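Local coordinates for 11S globulin seed storage protein (Amaranthus hypochondriacus, PDB 3QAC), which probably serves as a seed storage protein, a nutrient reservoir built from two cupin domains, at residues D424-S427 and N428-I432; H339-N343 and A344-M348; R444-T447 and T448-S452. All coordinates share one frame; numbering follows the deposited sequence.

How the contacts relate
From the N terminus, contact 2 comes first: residues 339-348 turn a corner of the second cupin barrel, leaving strand 335-341 in one sheet and entering strand 346-351 in the other. The chain runs on through most of the barrel strands before contact 1, where residues 424-432 end helix 423-430 and turn toward helix 434-442. Contact 3 follows that helix, its tight turn at residues 447-449 leading back into strand 449-450, which pairs with strand 335-341. The three lie in series, none enclosing or crossing another. Centres of contacts 2 and 3 are about 19 Å apart, those of contacts 1 and 2 about 27 Å. All three also touch a second subunit.

Contact 1: residues D424-S427 and N428-I432; sequences DVVS and NIYQI
Tyr430 lies one helical turn beyond Val426, and its side chain is packed against that residue from root to ring. Its CB sits 3.4 Å from Val426 O, the same oxygen that accepts the Tyr430 backbone N-H. With CG set beside the backbone N, opposite the carbonyl carbon (chi1 -66°), the ring is turned back so that an edge meets Val426. CG and CD1 stay 3.6 and 3.1 Å from Val426 O, which lies oblique to the ring. CD1 also comes 3.7 Å from Val426 CG1, which lies in the ring plane at its edge, and CE1 passes 4.0 Å from the same methyl. Ile429 CG1 covers one face, 3.5 Å above the plane and displaced toward the rim. At the tip, OH is hydrogen-bonded to Leu183 O of the second subunit, which tethers the ring to the neighbouring chain. One position back, Val425 CG1 and Ile429 CG2 meet at 3.9 Å, continuing the apolar stripe. Leu440 of helix 434-442 touches both Val426 and Tyr430.

The i to i+4 bonds include Tyr430 N to Val426 O. Gln431 then takes positive phi (56°), and Ile432 N reaches back five residues to Ser427 O at 2.9 Å, with an N-H...O angle of 156°. This closure over a left-handed residue fits the six-to-one bond of a Schellman motif, here ending helix 423-430 at the subunit interface.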
ATOM      1  N   ASP A 424     -29.554  -9.639  25.373  1.00 53.58           N
ATOM      2  CA  ASP A 424     -30.649  -8.751  24.986  1.00 57.94           C
ATOM      3  C   ASP A 424     -30.530  -8.285  23.538  1.00 56.54           C
ATOM      4  O   ASP A 424     -31.531  -8.156  22.835  1.00 56.81           O
ATOM      5  CB  ASP A 424     -30.713  -7.534  25.911  1.00 60.85           C
ATOM      6  CG  ASP A 424     -31.474  -7.814  27.175  1.00 69.99           C
ATOM      7  OD1 ASP A 424     -32.241  -8.804  27.184  1.00 70.56           O
ATOM      8  OD2 ASP A 424     -31.312  -7.049  28.151  1.00 71.83           O
ATOM      9  N   VAL A 425     -29.304  -8.008  23.106  1.00 49.59           N
ATOM     10  CA  VAL A 425     -29.070  -7.665  21.715  1.00 53.81           C
ATOM     11  C   VAL A 425     -29.469  -8.853  20.853  1.00 50.72           C
ATOM     12  O   VAL A 425     -30.163  -8.705  19.844  1.00 47.22           O
ATOM     13  CB  VAL A 425     -27.602  -7.277  21.453  1.00 50.16           C
ATOM     14  CG1 VAL A 425     -27.325  -7.181  19.954  1.00 38.25           C
ATOM     15  CG2 VAL A 425     -27.262  -5.959  22.169  1.00 45.52           C
ATOM     16  N   VAL A 426     -29.056 -10.041  21.273  1.00 47.68           N
ATOM     17  CA  VAL A 426     -29.357 -11.233  20.496  1.00 48.95           C
ATOM     18  C   VAL A 426     -30.872 -11.436  20.345  1.00 52.18           C
ATOM     19  O   VAL A 426     -31.370 -11.536  19.230  1.00 51.26           O
ATOM     20  CB  VAL A 426     -28.676 -12.470  21.081  1.00 43.97           C
ATOM     21  CG1 VAL A 426     -29.105 -13.699  20.348  1.00 51.60           C
ATOM     22  CG2 VAL A 426     -27.179 -12.317  21.002  1.00 47.81           C
ATOM     23  N   SER A 427     -31.602 -11.465  21.457  1.00 52.87           N
ATOM     24  CA  SER A 427     -33.043 -11.705  21.393  1.00 54.69           C
ATOM     25  C   SER A 427     -33.740 -10.594  20.606  1.00 55.05           C
ATOM     26  O   SER A 427     -34.551 -10.852  19.704  1.00 52.51           O
ATOM     27  CB  SER A 427     -33.642 -11.855  22.798  1.00 56.67           C
ATOM     28  OG  SER A 427     -33.278 -10.780  23.645  1.00 56.25           O
ATOM     29  N   ASN A 428     -33.394  -9.355  20.926  1.00 51.30           N
ATOM     30  CA  ASN A 428     -33.918  -8.210  20.188  1.00 53.13           C
ATOM     31  C   ASN A 428     -33.647  -8.208  18.669  1.00 55.66           C
ATOM     32  O   ASN A 428     -34.550  -7.905  17.886  1.00 58.18           O
ATOM     33  CB  ASN A 428     -33.450  -6.899  20.823  1.00 52.38           C
ATOM     34  CG  ASN A 428     -34.514  -6.266  21.707  1.00 57.79           C
ATOM     35  OD1 ASN A 428     -35.707  -6.413  21.455  1.00 55.79           O
ATOM     36  ND2 ASN A 428     -34.084  -5.561  22.747  1.00 60.59           N
ATOM     37  N   ILE A 429     -32.422  -8.531  18.247  1.00 50.27           N
ATOM     38  CA  ILE A 429     -32.097  -8.491  16.819  1.00 53.51           C
ATOM     39  C   ILE A 429     -32.663  -9.686  16.086  1.00 54.78           C
ATOM     40  O   ILE A 429     -32.867  -9.637  14.873  1.00 58.75           O
ATOM     41  CB  ILE A 429     -30.571  -8.429  16.522  1.00 50.29           C
ATOM     42  CG1 ILE A 429     -29.855  -9.665  17.079  1.00 46.38           C
ATOM     43  CG2 ILE A 429     -29.964  -7.137  17.039  1.00 46.30           C
ATOM     44  CD1 ILE A 429     -28.373  -9.669  16.826  1.00 42.55           C
ATOM     45  N   TYR A 430     -32.906 -10.768  16.811  1.00 51.56           N
ATOM     46  CA  TYR A 430     -33.439 -11.952  16.166  1.00 55.58           C
ATOM     47  C   TYR A 430     -34.919 -12.132  16.467  1.00 55.97           C
ATOM     48  O   TYR A 430     -35.557 -13.032  15.933  1.00 56.60           O
ATOM     49  CB  TYR A 430     -32.615 -13.185  16.543  1.00 51.34           C
ATOM     50  CG  TYR A 430     -31.208 -13.106  16.000  1.00 51.41           C
ATOM     51  CD1 TYR A 430     -30.106 -13.145  16.853  1.00 51.74           C
ATOM     52  CD2 TYR A 430     -30.977 -12.938  14.630  1.00 49.55           C
ATOM     53  CE1 TYR A 430     -28.812 -13.063  16.363  1.00 48.66           C
ATOM     54  CE2 TYR A 430     -29.687 -12.847  14.125  1.00 47.02           C
ATOM     55  CZ  TYR A 430     -28.600 -12.910  15.000  1.00 55.86           C
ATOM     56  OH  TYR A 430     -27.299 -12.817  14.523  1.00 48.97           O
ATOM     57  N   GLN A 431     -35.461 -11.253  17.308  1.00 58.71           N
ATOM     58  CA  GLN A 431     -36.875 -11.316  17.676  1.00 58.39           C
ATOM     59  C   GLN A 431     -37.192 -12.690  18.256  1.00 58.78           C
ATOM     60  O   GLN A 431     -38.010 -13.438  17.722  1.00 57.42           O
ATOM     61  CB  GLN A 431     -37.760 -11.004  16.463  1.00 58.42           C
ATOM     62  CG  GLN A 431     -37.444  -9.641  15.847  1.00 58.11           C
ATOM     63  CD  GLN A 431     -38.494  -9.136  14.871  1.00 57.25           C
ATOM     64  OE1 GLN A 431     -38.700  -9.715  13.806  1.00 57.26           O
ATOM     65  NE2 GLN A 431     -39.141  -8.027  15.221  1.00 55.55           N
ATOM     66  N   ILE A 432     -36.510 -13.024  19.345  1.00 57.39           N
ATOM     67  CA  ILE A 432     -36.687 -14.314  19.997  1.00 59.71           C
ATOM     68  C   ILE A 432     -36.611 -14.114  21.512  1.00 62.74           C
ATOM     69  O   ILE A 432     -36.295 -13.017  21.984  1.00 61.02           O
ATOM     70  CB  ILE A 432     -35.643 -15.347  19.510  1.00 58.87           C
ATOM     71  CG1 ILE A 432     -34.222 -14.828  19.735  1.00 55.53           C
ATOM     72  CG2 ILE A 432     -35.843 -15.668  18.029  1.00 53.28           C
ATOM     73  CD1 ILE A 432     -33.154 -15.754  19.193  1.00 51.59           C
TER

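Contact 2: residues H339-N343 and A344-M348; sequences HYNLN and AHNIM
Asn341, whose side chain meets Ala344 and Asn346 round the turn, offers its carbonyl O to Asn383 ND2, a donor that Leu342 O grips as well. Two successive carbonyls are thus held by one side-chain amide at a corner of the cupin barrel, where strand 335-341 of one sheet gives way to strand 346-351 of the other. Both Asn341 and Asn346 direct their CB atoms toward the opposing segment, and their side chains cross nearly at right angles. The amide planes stand 64° apart, with Asn341 CG 4.7 Å from Asn346 CG, a packing contact rather than a flat stack. The first torsions bring the two amides together: Asn341 CG lies beside its own backbone N (chi1 -59°), whereas Asn346 CG lies opposite its N (chi1 -165°). Lys401 of strand 394-401 touches both residues. An alanine in place of Asn341 would probably leave the Asn346 amide without its neighbour across the corner and freer to turn. The second subunit meets the two flanking residues Tyr340 and His345, Tyr340 stacking on its Phe67 and His345 NE2 bonding its Gln172 O. Within the turn itself, Asn341 CB rests 3.6 Å from Ala344 O.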
ATOM      1  N   HIS A 339     -18.007 -18.767   9.602  1.00 39.18           N
ATOM      2  CA  HIS A 339     -17.122 -17.712  10.041  1.00 43.03           C
ATOM      3  C   HIS A 339     -16.808 -16.847   8.848  1.00 41.58           C
ATOM      4  O   HIS A 339     -17.083 -17.215   7.705  1.00 39.75           O
ATOM      5  CB  HIS A 339     -15.816 -18.294  10.569  1.00 38.86           C
ATOM      6  CG  HIS A 339     -15.117 -19.158   9.572  1.00 40.07           C
ATOM      7  ND1 HIS A 339     -15.591 -20.400   9.215  1.00 40.17           N
ATOM      8  CD2 HIS A 339     -14.000 -18.953   8.835  1.00 37.32           C
ATOM      9  CE1 HIS A 339     -14.789 -20.930   8.309  1.00 44.44           C
ATOM     10  NE2 HIS A 339     -13.815 -20.073   8.062  1.00 44.10           N
ATOM     11  N   TYR A 340     -16.229 -15.687   9.121  1.00 39.80           N
ATOM     12  CA  TYR A 340     -15.743 -14.846   8.062  1.00 37.74           C
ATOM     13  C   TYR A 340     -14.378 -14.348   8.436  1.00 33.14           C
ATOM     14  O   TYR A 340     -14.076 -14.174   9.602  1.00 37.25           O
ATOM     15  CB  TYR A 340     -16.693 -13.688   7.835  1.00 37.45           C
ATOM     16  CG  TYR A 340     -16.642 -12.602   8.887  1.00 32.67           C
ATOM     17  CD1 TYR A 340     -17.342 -12.719  10.076  1.00 34.77           C
ATOM     18  CD2 TYR A 340     -15.922 -11.452   8.662  1.00 30.89           C
ATOM     19  CE1 TYR A 340     -17.315 -11.705  11.018  1.00 41.15           C
ATOM     20  CE2 TYR A 340     -15.891 -10.439   9.576  1.00 36.74           C
ATOM     21  CZ  TYR A 340     -16.586 -10.559  10.758  1.00 41.00           C
ATOM     22  OH  TYR A 340     -16.534  -9.529  11.670  1.00 34.85           O
ATOM     23  N   ASN A 341     -13.554 -14.136   7.437  1.00 30.51           N
ATOM     24  CA  ASN A 341     -12.244 -13.586   7.650  1.00 34.14           C
ATOM     25  C   ASN A 341     -12.329 -12.065   7.614  1.00 39.91           C
ATOM     26  O   ASN A 341     -12.901 -11.485   6.667  1.00 33.33           O
ATOM     27  CB  ASN A 341     -11.302 -14.135   6.594  1.00 33.42           C
ATOM     28  CG  ASN A 341     -11.218 -15.670   6.636  1.00 45.65           C
ATOM     29  OD1 ASN A 341     -10.340 -16.227   7.307  1.00 55.42           O
ATOM     30  ND2 ASN A 341     -12.144 -16.357   5.936  1.00 42.43           N
ATOM     31  N   LEU A 342     -11.773 -11.424   8.648  1.00 35.49           N
ATOM     32  CA  LEU A 342     -11.914  -9.974   8.820  1.00 35.76           C
ATOM     33  C   LEU A 342     -11.116  -9.204   7.814  1.00 34.69           C
ATOM     34  O   LEU A 342     -11.544  -8.149   7.347  1.00 34.80           O
ATOM     35  CB  LEU A 342     -11.417  -9.493  10.185  1.00 31.07           C
ATOM     36  CG  LEU A 342     -11.917  -9.953  11.551  1.00 39.34           C
ATOM     37  CD1 LEU A 342     -12.217  -8.734  12.433  1.00 37.45           C
ATOM     38  CD2 LEU A 342     -13.073 -10.914  11.495  1.00 37.63           C
ATOM     39  N   ASN A 343      -9.936  -9.712   7.490  1.00 32.16           N
ATOM     40  CA  ASN A 343      -8.941  -8.851   6.875  1.00 34.96           C
ATOM     41  C   ASN A 343      -8.350  -9.329   5.554  1.00 34.45           C
ATOM     42  O   ASN A 343      -7.538  -8.639   4.951  1.00 41.74           O
ATOM     43  CB  ASN A 343      -7.827  -8.525   7.895  1.00 32.92           C
ATOM     44  CG  ASN A 343      -7.581  -9.656   8.873  1.00 46.18           C
ATOM     45  OD1 ASN A 343      -7.795 -10.831   8.555  1.00 49.42           O
ATOM     46  ND2 ASN A 343      -7.136  -9.312  10.081  1.00 50.13           N
ATOM     47  N   ALA A 344      -8.757 -10.494   5.093  1.00 30.87           N
ATOM     48  CA  ALA A 344      -7.994 -11.159   4.053  1.00 31.11           C
ATOM     49  C   ALA A 344      -8.872 -12.056   3.169  1.00 32.95           C
ATOM     50  O   ALA A 344      -9.889 -12.608   3.629  1.00 31.34           O
ATOM     51  CB  ALA A 344      -6.875 -11.987   4.691  1.00 33.08           C
ATOM     52  N   HIS A 345      -8.476 -12.183   1.902  1.00 29.12           N
ATOM     53  CA  HIS A 345      -9.048 -13.196   1.024  1.00 31.57           C
ATOM     54  C   HIS A 345      -8.460 -14.508   1.461  1.00 33.69           C
ATOM     55  O   HIS A 345      -7.317 -14.593   1.882  1.00 32.68           O
ATOM     56  CB  HIS A 345      -8.681 -12.978  -0.457  1.00 28.25           C
ATOM     57  CG  HIS A 345      -9.213 -11.705  -1.023  1.00 33.04           C
ATOM     58  ND1 HIS A 345     -10.541 -11.538  -1.357  1.00 34.03           N
ATOM     59  CD2 HIS A 345      -8.606 -10.529  -1.297  1.00 35.08           C
ATOM     60  CE1 HIS A 345     -10.729 -10.311  -1.803  1.00 33.67           C
ATOM     61  NE2 HIS A 345      -9.570  -9.680  -1.784  1.00 36.08           N
ATOM     62  N   ASN A 346      -9.240 -15.553   1.307  1.00 37.43           N
ATOM     63  CA  ASN A 346      -8.784 -16.845   1.709  1.00 36.81           C
ATOM     64  C   ASN A 346      -8.796 -17.794   0.523  1.00 38.07           C
ATOM     65  O   ASN A 346      -9.864 -18.134   0.001  1.00 38.51           O
ATOM     66  CB  ASN A 346      -9.717 -17.339   2.792  1.00 39.60           C
ATOM     67  CG  ASN A 346      -9.156 -18.483   3.507  1.00 43.60           C
ATOM     68  OD1 ASN A 346      -8.568 -19.357   2.886  1.00 43.06           O
ATOM     69  ND2 ASN A 346      -9.298 -18.494   4.833  1.00 51.80           N
ATOM     70  N   ILE A 347      -7.625 -18.202   0.070  1.00 32.23           N
ATOM     71  CA  ILE A 347      -7.583 -19.164  -1.009  1.00 34.74           C
ATOM     72  C   ILE A 347      -7.493 -20.507  -0.341  1.00 37.73           C
ATOM     73  O   ILE A 347      -6.420 -20.941   0.057  1.00 38.82           O
ATOM     74  CB  ILE A 347      -6.421 -18.951  -2.004  1.00 34.31           C
ATOM     75  CG1 ILE A 347      -6.622 -17.661  -2.793  1.00 36.50           C
ATOM     76  CG2 ILE A 347      -6.368 -20.088  -3.010  1.00 36.17           C
ATOM     77  CD1 ILE A 347      -6.600 -16.378  -1.924  1.00 37.63           C
ATOM     78  N   MET A 348      -8.647 -21.134  -0.174  1.00 34.55           N
ATOM     79  CA  MET A 348      -8.699 -22.434   0.457  1.00 37.53           C
ATOM     80  C   MET A 348      -8.549 -23.579  -0.528  1.00 35.97           C
ATOM     81  O   MET A 348      -9.439 -23.865  -1.326  1.00 39.18           O
ATOM     82  CB  MET A 348      -9.991 -22.633   1.217  1.00 37.86           C
ATOM     83  CG  MET A 348     -10.125 -24.090   1.575  1.00 44.32           C
ATOM     84  SD  MET A 348     -11.531 -24.386   2.587  1.00 46.93           S
ATOM     85  CE  MET A 348     -12.801 -23.757   1.511  1.00 40.17           C
TER

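Contact 3: residues R444-T447 and T448-S452; sequences RPET and TLFRS
Arg444 lays its guanidinium flat on the Phe450 ring: the two planes differ by only 7° and their centres are 4.2 Å apart. The stack is offset, since CZ stands well to one side of the ring normal, making an off-centre cation-pi contact. NE comes 3.4 Å from Phe450 CD1, while NH1 runs on beyond the rim to 3.6 Å from Phe450 CB. Bends at chi2 (55°) and chi3 (68°) fold the arginine so that its CD methylene also lies over the ring, leaving the planar end parallel to it. The opposite ring face has Thr448 O above it, displaced toward the rim.

Glu446 meets the ring obliquely, its CB 3.4 Å from Phe450 CD2, and its carboxylate turns to the arginine: Arg444 NH1 to Glu446 OE1 is a salt bridge of 3.2 Å, with the donor above the carboxylate plane. Between Glu446 and Phe450 the chain reverses in a classic gamma turn. Thr448 at its centre has positive phi and negative psi, and Leu449 N closes back on Thr447 O at 2.6 Å. This turn leads into strand 449-450, which pairs with strand 335-341 of the cupin barrel, Phe450 bonding to Met335 through the backbone.

The guanidinium edge carrying NE and NH2 faces the second subunit, where they bond Ser223 O and Glu222 O, carbonyls at the end of helix 217-224. The arginine stacked on Phe450 thus also reaches across to another chain. Farther along, Arg451 points its tip elsewhere: NE meets Ser452 O within the guanidinium plane at 3.3 Å, and NH1 bonds Glu303 O.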
ATOM      1  N   ARG A 444     -23.655 -24.177  21.817  1.00 57.11           N
ATOM      2  CA  ARG A 444     -22.484 -24.606  21.071  1.00 55.45           C
ATOM      3  C   ARG A 444     -21.207 -24.252  21.846  1.00 56.01           C
ATOM      4  O   ARG A 444     -20.645 -23.177  21.654  1.00 52.19           O
ATOM      5  CB  ARG A 444     -22.491 -23.940  19.695  1.00 55.67           C
ATOM      6  CG  ARG A 444     -21.275 -24.242  18.870  1.00 56.88           C
ATOM      7  CD  ARG A 444     -21.092 -25.721  18.747  1.00 55.13           C
ATOM      8  NE  ARG A 444     -22.155 -26.301  17.951  1.00 55.38           N
ATOM      9  CZ  ARG A 444     -22.261 -27.598  17.704  1.00 59.90           C
ATOM     10  NH1 ARG A 444     -21.361 -28.438  18.207  1.00 58.37           N
ATOM     11  NH2 ARG A 444     -23.259 -28.054  16.960  1.00 62.01           N
ATOM     12  N   PRO A 445     -20.749 -25.160  22.729  1.00 55.95           N
ATOM     13  CA  PRO A 445     -19.642 -24.881  23.651  1.00 53.98           C
ATOM     14  C   PRO A 445     -18.273 -25.004  22.999  1.00 53.11           C
ATOM     15  O   PRO A 445     -17.284 -24.506  23.542  1.00 53.22           O
ATOM     16  CB  PRO A 445     -19.801 -25.976  24.700  1.00 54.82           C
ATOM     17  CG  PRO A 445     -20.322 -27.130  23.903  1.00 51.56           C
ATOM     18  CD  PRO A 445     -21.290 -26.517  22.927  1.00 55.30           C
ATOM     19  N   GLU A 446     -18.200 -25.670  21.856  1.00 53.98           N
ATOM     20  CA  GLU A 446     -16.916 -25.821  21.186  1.00 55.67           C
ATOM     21  C   GLU A 446     -16.432 -24.497  20.610  1.00 49.33           C
ATOM     22  O   GLU A 446     -17.209 -23.568  20.423  1.00 49.97           O
ATOM     23  CB  GLU A 446     -16.984 -26.877  20.085  1.00 57.22           C
ATOM     24  CG  GLU A 446     -17.169 -28.293  20.602  1.00 57.94           C
ATOM     25  CD  GLU A 446     -18.588 -28.793  20.402  1.00 62.95           C
ATOM     26  OE1 GLU A 446     -19.536 -28.105  20.836  1.00 55.25           O
ATOM     27  OE2 GLU A 446     -18.748 -29.877  19.799  1.00 70.44           O
ATOM     28  N   THR A 447     -15.135 -24.433  20.346  1.00 51.86           N
ATOM     29  CA  THR A 447     -14.497 -23.280  19.735  1.00 50.71           C
ATOM     30  C   THR A 447     -14.183 -23.579  18.273  1.00 46.59           C
ATOM     31  O   THR A 447     -13.300 -24.384  17.984  1.00 47.10           O
ATOM     32  CB  THR A 447     -13.165 -22.941  20.448  1.00 45.27           C
ATOM     33  OG1 THR A 447     -13.438 -22.328  21.710  1.00 48.47           O
ATOM     34  CG2 THR A 447     -12.351 -21.985  19.611  1.00 44.52           C
ATOM     35  N   THR A 448     -14.918 -22.942  17.360  1.00 51.02           N
ATOM     36  CA  THR A 448     -14.543 -22.891  15.940  1.00 48.20           C
ATOM     37  C   THR A 448     -14.725 -24.200  15.186  1.00 47.31           C
ATOM     38  O   THR A 448     -15.282 -24.209  14.090  1.00 49.79           O
ATOM     39  CB  THR A 448     -13.072 -22.444  15.763  1.00 47.39           C
ATOM     40  OG1 THR A 448     -12.919 -21.103  16.233  1.00 50.63           O
ATOM     41  CG2 THR A 448     -12.657 -22.516  14.295  1.00 49.19           C
ATOM     42  N   LEU A 449     -14.209 -25.289  15.756  1.00 50.49           N
ATOM     43  CA  LEU A 449     -14.357 -26.626  15.189  1.00 49.21           C
ATOM     44  C   LEU A 449     -15.316 -27.449  16.035  1.00 53.62           C
ATOM     45  O   LEU A 449     -15.168 -27.518  17.255  1.00 56.79           O
ATOM     46  CB  LEU A 449     -13.008 -27.320  15.125  1.00 49.51           C
ATOM     47  CG  LEU A 449     -11.997 -26.618  14.227  1.00 48.52           C
ATOM     48  CD1 LEU A 449     -10.700 -27.388  14.200  1.00 46.63           C
ATOM     49  CD2 LEU A 449     -12.565 -26.480  12.829  1.00 41.91           C
ATOM     50  N   PHE A 450     -16.302 -28.056  15.379  1.00 48.51           N
ATOM     51  CA  PHE A 450     -17.360 -28.799  16.053  1.00 50.01           C
ATOM     52  C   PHE A 450     -17.423 -30.219  15.543  1.00 53.95           C
ATOM     53  O   PHE A 450     -17.161 -30.480  14.373  1.00 51.42           O
ATOM     54  CB  PHE A 450     -18.727 -28.191  15.752  1.00 55.39           C
ATOM     55  CG  PHE A 450     -18.833 -26.738  16.064  1.00 58.44           C
ATOM     56  CD1 PHE A 450     -19.831 -25.976  15.482  1.00 57.36           C
ATOM     57  CD2 PHE A 450     -17.942 -26.131  16.938  1.00 58.08           C
ATOM     58  CE1 PHE A 450     -19.943 -24.634  15.772  1.00 59.99           C
ATOM     59  CE2 PHE A 450     -18.035 -24.788  17.225  1.00 53.67           C
ATOM     60  CZ  PHE A 450     -19.035 -24.031  16.647  1.00 56.47           C
ATOM     61  N   ARG A 451     -17.807 -31.136  16.418  1.00 53.50           N
ATOM     62  CA  ARG A 451     -18.146 -32.466  15.974  1.00 58.07           C
ATOM     63  C   ARG A 451     -19.601 -32.442  15.538  1.00 63.82           C
ATOM     64  O   ARG A 451     -20.471 -31.976  16.276  1.00 67.20           O
ATOM     65  CB  ARG A 451     -17.925 -33.488  17.079  1.00 66.90           C
ATOM     66  CG  ARG A 451     -17.993 -34.905  16.559  1.00 76.37           C
ATOM     67  CD  ARG A 451     -17.626 -34.937  15.076  1.00 71.71           C
ATOM     68  NE  ARG A 451     -18.063 -36.175  14.448  1.00 74.55           N
ATOM     69  CZ  ARG A 451     -17.371 -37.311  14.485  1.00 78.52           C
ATOM     70  NH1 ARG A 451     -16.204 -37.361  15.119  1.00 76.87           N
ATOM     71  NH2 ARG A 451     -17.849 -38.396  13.887  1.00 76.72           N
ATOM     72  N   SER A 452     -19.854 -32.917  14.322  1.00 65.79           N
ATOM     73  CA  SER A 452     -21.192 -32.855  13.731  1.00 71.80           C
ATOM     74  C   SER A 452     -21.653 -34.213  13.197  1.00 72.55           C
ATOM     75  O   SER A 452     -20.873 -35.168  13.131  1.00 70.83           O
ATOM     76  CB  SER A 452     -21.248 -31.802  12.614  1.00 68.88           C
ATOM     77  OG  SER A 452     -21.136 -30.488  13.146  1.00 70.23           O
TER